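Local coordinates for clavulanic acid biosynthesis oligopeptide binding protein 2 (Streptomyces clavuligerus, PDB 2WOL) that probably binds oligopeptides as an extracellular solute-binding protein linked to the biosynthesis of clavulanic acid, at residues L58-R61 / L62-T66; A237-P240 / I241-A244; T287-E290 / V291-S294. One frame throughout, in Å; residues are numbered along the deposited sequence.

Interaction 1: L58-R61 / L62-T66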
# COMPACT_ATOMS: atom_id res chain seq x y z
N LEU A 58 -2.10 0.21 -9.58
CA LEU A 58 -2.28 1.46 -10.30
C LEU A 58 -2.50 1.21 -11.80
O LEU A 58 -3.40 1.80 -12.41
CB LEU A 58 -1.05 2.34 -10.06
CG LEU A 58 -1.02 3.77 -10.56
CD1 LEU A 58 -1.96 4.65 -9.74
CD2 LEU A 58 0.41 4.27 -10.48
N LEU A 59 -1.68 0.34 -12.38
CA LEU A 59 -1.81 -0.05 -13.78
C LEU A 59 -3.14 -0.76 -14.06
O LEU A 59 -3.71 -0.63 -15.14
CB LEU A 59 -0.64 -0.94 -14.19
CG LEU A 59 -0.56 -1.41 -15.65
CD1 LEU A 59 -0.28 -0.24 -16.59
CD2 LEU A 59 0.51 -2.47 -15.76
N GLN A 60 -3.62 -1.52 -13.08
CA GLN A 60 -4.89 -2.23 -13.21
C GLN A 60 -6.09 -1.30 -13.41
O GLN A 60 -7.13 -1.72 -13.92
CB GLN A 60 -5.12 -3.18 -12.03
CG GLN A 60 -4.39 -4.51 -12.19
CD GLN A 60 -4.97 -5.38 -13.30
OE1 GLN A 60 -6.07 -5.13 -13.80
NE2 GLN A 60 -4.23 -6.42 -13.67
N ARG A 61 -5.95 -0.03 -13.03
CA ARG A 61 -7.01 0.94 -13.27
C ARG A 61 -7.25 1.17 -14.77
O ARG A 61 -8.32 1.61 -15.17
CB ARG A 61 -6.73 2.26 -12.54
CG ARG A 61 -7.01 2.17 -11.04
CD ARG A 61 -6.40 3.32 -10.25
NE ARG A 61 -6.96 4.65 -10.54
CZ ARG A 61 -8.14 5.10 -10.11
NH1 ARG A 61 -8.95 4.32 -9.40
NH2 ARG A 61 -8.51 6.33 -10.42
N LEU A 62 -6.25 0.85 -15.59
CA LEU A 62 -6.40 0.91 -17.06
C LEU A 62 -6.98 -0.36 -17.65
O LEU A 62 -7.62 -0.32 -18.71
CB LEU A 62 -5.05 1.17 -17.73
CG LEU A 62 -4.40 2.55 -17.58
CD1 LEU A 62 -3.60 2.65 -16.28
CD2 LEU A 62 -3.50 2.82 -18.77
N LEU A 63 -6.74 -1.49 -16.98
CA LEU A 63 -7.03 -2.81 -17.54
C LEU A 63 -8.35 -3.42 -17.09
O LEU A 63 -9.00 -4.13 -17.86
CB LEU A 63 -5.89 -3.78 -17.18
CG LEU A 63 -4.52 -3.52 -17.82
CD1 LEU A 63 -3.48 -4.39 -17.14
CD2 LEU A 63 -4.57 -3.78 -19.31
N ASN A 64 -8.74 -3.17 -15.84
CA ASN A 64 -9.92 -3.82 -15.30
C ASN A 64 -10.74 -2.91 -14.42
O ASN A 64 -10.20 -2.21 -13.57
CB ASN A 64 -9.54 -5.09 -14.54
CG ASN A 64 -9.12 -6.22 -15.46
OD1 ASN A 64 -9.94 -6.76 -16.21
ND2 ASN A 64 -7.84 -6.57 -15.41
N ARG A 65 -12.05 -2.93 -14.64
CA ARG A 65 -12.97 -2.21 -13.78
C ARG A 65 -13.34 -3.08 -12.58
O ARG A 65 -13.13 -4.29 -12.59
CB ARG A 65 -14.21 -1.80 -14.56
CG ARG A 65 -13.91 -0.86 -15.73
CD ARG A 65 -15.17 -0.50 -16.48
NE ARG A 65 -16.09 0.29 -15.68
CZ ARG A 65 -17.22 0.82 -16.13
NH1 ARG A 65 -17.58 0.65 -17.40
NH2 ARG A 65 -17.99 1.53 -15.32
N THR A 66 -13.89 -2.44 -11.55
CA THR A 66 -14.28 -3.11 -10.32
C THR A 66 -15.63 -2.55 -9.89
O THR A 66 -16.10 -1.58 -10.48
CB THR A 66 -13.22 -2.88 -9.21
OG1 THR A 66 -12.83 -1.50 -9.21
CG2 THR A 66 -11.97 -3.73 -9.46
O HOH W 1 -5.12 -8.08 -15.97
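The backbone carbonyl oxygen of Q60 is gripped twice, by the amides of N64 and L63, where helix 54-63 makes its last turn. The bond from N64 N to Q60 O is 2.9 Å long and fairly straight, at 165°. L63 N comes to Q60 O at 3.1 Å from well above the carbonyl plane, so this i to i+3 bond is the more bent of the two. One residue earlier, L62 N reaches L59 O at 3.0 Å, again with i to i+3 spacing; the turn is thus tightening before N64 takes an extended backbone.

A side-chain amide pair repeats this i to i+4 link alongside the turn. N64 ND2 donates to a lone pair of Q60 OE1 at 2.8 Å, almost linearly, and the two amide groups lie nearly coplanar. The glutamine chain gets there by bending at CG (chi2 -69°), which folds the amide back alongside N64 so that both side chains point the same way. The other end of the asparagine amide, OD1, accepts from S212 N, which fixes which way round the group sits.

The hydrophobic side is looser: L59 CD1 stands 4.4 Å from L62 CD1, and L59 also touches L63. L59 and L63 carry this apolar surface onto strand 225-230, at L226 and L228. The guanidinium of R61 bonds to Y70 O and forms a salt bridge with D552. Beside the amide pair a water closes a small ring, accepting from Q60 NE2 at 3.0 Å and more weakly from N64 ND2 at 3.2 Å.

Interaction 2: A237-P240 / I241-A244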
# COMPACT_ATOMS: atom_id res chain seq x y z
N ALA A 237 -19.33 5.98 -22.03
CA ALA A 237 -20.55 6.52 -21.44
C ALA A 237 -20.95 5.83 -20.13
O ALA A 237 -21.75 6.37 -19.36
CB ALA A 237 -21.70 6.48 -22.44
N THR A 238 -20.39 4.65 -19.89
CA THR A 238 -20.73 3.85 -18.71
C THR A 238 -19.67 3.92 -17.61
O THR A 238 -19.83 3.31 -16.55
CB THR A 238 -20.95 2.36 -19.07
OG1 THR A 238 -19.69 1.74 -19.39
CG2 THR A 238 -21.90 2.22 -20.25
N ASP A 239 -18.60 4.66 -17.87
CA ASP A 239 -17.46 4.70 -16.96
C ASP A 239 -17.28 6.10 -16.37
O ASP A 239 -16.87 7.01 -17.08
CB ASP A 239 -16.20 4.25 -17.69
CG ASP A 239 -15.04 3.96 -16.74
OD1 ASP A 239 -14.86 4.71 -15.77
OD2 ASP A 239 -14.32 2.97 -16.99
N PRO A 240 -17.59 6.27 -15.06
CA PRO A 240 -17.47 7.56 -14.39
C PRO A 240 -16.05 7.88 -13.89
O PRO A 240 -15.83 8.95 -13.31
CB PRO A 240 -18.42 7.42 -13.20
CG PRO A 240 -18.33 5.97 -12.85
CD PRO A 240 -18.10 5.23 -14.14
N ILE A 241 -15.12 6.96 -14.11
CA ILE A 241 -13.77 7.06 -13.54
C ILE A 241 -12.70 7.40 -14.59
O ILE A 241 -11.84 8.26 -14.35
CB ILE A 241 -13.35 5.72 -12.82
CG1 ILE A 241 -14.43 5.24 -11.82
CG2 ILE A 241 -11.95 5.83 -12.19
CD1 ILE A 241 -14.58 6.07 -10.55
N ARG A 242 -12.77 6.74 -15.74
CA ARG A 242 -11.64 6.66 -16.66
C ARG A 242 -11.80 7.47 -17.95
O ARG A 242 -12.70 7.18 -18.74
CB ARG A 242 -11.36 5.19 -17.00
CG ARG A 242 -11.04 4.35 -15.78
CD ARG A 242 -11.08 2.87 -16.06
NE ARG A 242 -10.99 2.12 -14.82
CZ ARG A 242 -12.01 1.89 -14.00
NH1 ARG A 242 -13.23 2.33 -14.32
NH2 ARG A 242 -11.83 1.22 -12.88
N PRO A 243 -10.93 8.48 -18.16
CA PRO A 243 -10.99 9.26 -19.40
C PRO A 243 -10.39 8.58 -20.63
O PRO A 243 -10.66 9.01 -21.75
CB PRO A 243 -10.21 10.52 -19.06
CG PRO A 243 -9.22 10.07 -18.06
CD PRO A 243 -9.88 8.98 -17.25
N ALA A 244 -9.55 7.56 -20.43
CA ALA A 244 -8.94 6.79 -21.52
C ALA A 244 -8.45 7.66 -22.69
O ALA A 244 -8.88 7.50 -23.83
CB ALA A 244 -9.89 5.71 -22.02
O HOH W 2 -15.14 7.88 -19.38
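The guanidinium of R242 has the methyl CG2 of I241 over its centre, 4.3 Å above the plane, and the carboxylate of D239 at its edge; on the opposite face lies the aliphatic chain of R65, through CG. Carboxylate and guanidinium planes are turned 70° apart, so the salt bridge is a single-point contact and not a flat two-toothed one: R242 NH1 meets D239 OD2 at 3.0 Å, on the syn side and somewhat out of the carboxylate plane.

The other oxygen of D239 organises the backbone. OD1 accepts from I241 N at 2.8 Å, which makes an Asx turn, and also from R242 N at 2.9 Å. The first donor arrives nearly head-on to the C-O bond, whereas the second comes from above the carboxylate plane, 56° out of it. With CG of D239 placed opposite its own backbone N (chi1 -167°), the carboxylate swings forward over the two amides that follow P240. The aspartate therefore serves two backbone N-H groups with one oxygen and an arginine with the other, where W234 NE1 is a further donor. These several donors would be expected to favour the ionised acid. Apolar contact is slight, P240 CG standing 4.1 Å from I241 CG1.

R242, stretched straight from CG to NE, spans outward to other elements: NE donates to R61 O in helix 54-63, and NH2 forms a salt bridge with D84. The turn belongs to the loop joining strands 225-230 and 248-253, and the side chains of I241 and R242 rest on A69 of the short strand 68-69, so that this loop is fastened across the end of helix 54-63.

Interaction 3: T287-E290 / V291-S294; sequences TADE and VLRS
D289, L292 and the bonds of R293 form the close-fitting part of this local contact, the carboxylate of E290 the loose one. On the tight side, D289 OD1 uses its anti lone pair, the one away from the other carboxylate oxygen, to accept from L292 N at 3.0 Å and 160°. L292 CG sits 3.5 Å from D289 OD1, and the leucine side chain carries on against P10 and F534. The trans chi1 of D289 (-173°) brings the acid over this amide. D289 is thereby the N-cap of the short helix 290-293, which follows helix 280-288 after a break at D289. D289 O also accepts from R293 N at 2.8 Å, in the first helical turn, while further along the helix S294 N makes just a weak bond to E290 O, at 3.5 Å.

R293 reaches back across the break. Its NH1 donates to a lone pair of T287 O at 2.8 Å, with the oxygen in the guanidinium plane, and R293 CD lies 3.2 Å from T287 O. The guanidinium also makes a cation-pi contact with W17, whereas the hydroxyl of T287 turns to Q283 O. On the solvent side the exposed E290 carboxylate stays apart: OE1 is 4.9 Å from R293 NE, so attraction between the opposite charges is at most diffuse.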
# COMPACT_ATOMS: atom_id res chain seq x y z
N THR A 287 16.18 18.89 -7.67
CA THR A 287 15.85 19.82 -6.59
C THR A 287 16.71 21.08 -6.59
O THR A 287 16.35 22.08 -5.97
CB THR A 287 15.95 19.16 -5.19
OG1 THR A 287 17.26 18.60 -5.01
CG2 THR A 287 14.89 18.07 -5.03
N ALA A 288 17.85 21.03 -7.28
CA ALA A 288 18.77 22.18 -7.32
C ALA A 288 18.55 23.08 -8.53
O ALA A 288 18.92 24.25 -8.50
CB ALA A 288 20.22 21.70 -7.26
N ASP A 289 17.96 22.53 -9.60
CA ASP A 289 17.72 23.27 -10.83
C ASP A 289 16.31 23.84 -10.84
O ASP A 289 15.34 23.11 -10.65
CB ASP A 289 17.94 22.36 -12.05
CG ASP A 289 17.86 23.12 -13.36
OD1 ASP A 289 16.80 23.06 -14.02
OD2 ASP A 289 18.85 23.79 -13.72
N GLU A 290 16.20 25.15 -11.07
CA GLU A 290 14.92 25.85 -10.99
C GLU A 290 13.91 25.34 -12.02
O GLU A 290 12.72 25.23 -11.72
CB GLU A 290 15.12 27.37 -11.10
CG GLU A 290 13.91 28.23 -10.71
CD GLU A 290 13.56 28.21 -9.21
OE1 GLU A 290 14.40 27.78 -8.38
OE2 GLU A 290 12.44 28.63 -8.87
N VAL A 291 14.38 25.04 -13.23
CA VAL A 291 13.52 24.47 -14.26
C VAL A 291 13.07 23.06 -13.88
O VAL A 291 11.88 22.74 -13.95
CB VAL A 291 14.18 24.49 -15.66
CG1 VAL A 291 13.31 23.79 -16.69
CG2 VAL A 291 14.45 25.93 -16.11
N LEU A 292 14.01 22.22 -13.45
CA LEU A 292 13.69 20.85 -13.04
C LEU A 292 12.76 20.77 -11.81
O LEU A 292 11.89 19.90 -11.74
CB LEU A 292 14.96 20.03 -12.82
CG LEU A 292 15.82 19.72 -14.06
CD1 LEU A 292 16.99 18.83 -13.68
CD2 LEU A 292 15.01 19.08 -15.19
N ARG A 293 12.94 21.69 -10.86
CA ARG A 293 12.07 21.79 -9.69
C ARG A 293 10.60 21.96 -10.09
O ARG A 293 9.71 21.42 -9.44
CB ARG A 293 12.47 22.97 -8.81
CG ARG A 293 13.64 22.71 -7.89
CD ARG A 293 13.84 23.89 -6.94
NE ARG A 293 12.82 23.92 -5.90
CZ ARG A 293 12.88 23.21 -4.77
NH1 ARG A 293 13.91 22.40 -4.54
NH2 ARG A 293 11.90 23.29 -3.88
N SER A 294 10.37 22.71 -11.17
CA SER A 294 9.03 23.00 -11.64
C SER A 294 8.33 21.76 -12.22
O SER A 294 7.12 21.77 -12.43
CB SER A 294 9.05 24.15 -12.66
OG SER A 294 9.54 23.73 -13.91

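Overall arrangement
The three contacts follow one another along the chain, and the first two are neighbours in space. Interactions 1 and 2 have centres 12 Å apart and touch directly, R65 NH2 reaching T238 O. Although about 170 residues separate them in the chain, they join the end of helix 54-63 to the loop between strands 225-230 and 248-253, beside the five-stranded mixed sheet to which both strands belong. Interaction 3 stands apart, with its centre about 33 and 35 Å from those of the other two and no touch; its capped break rests on strand 523-534 of the seven-stranded sheet. A local N-cap shapes this region, which also meets the N-terminal stretch at W17 and G14.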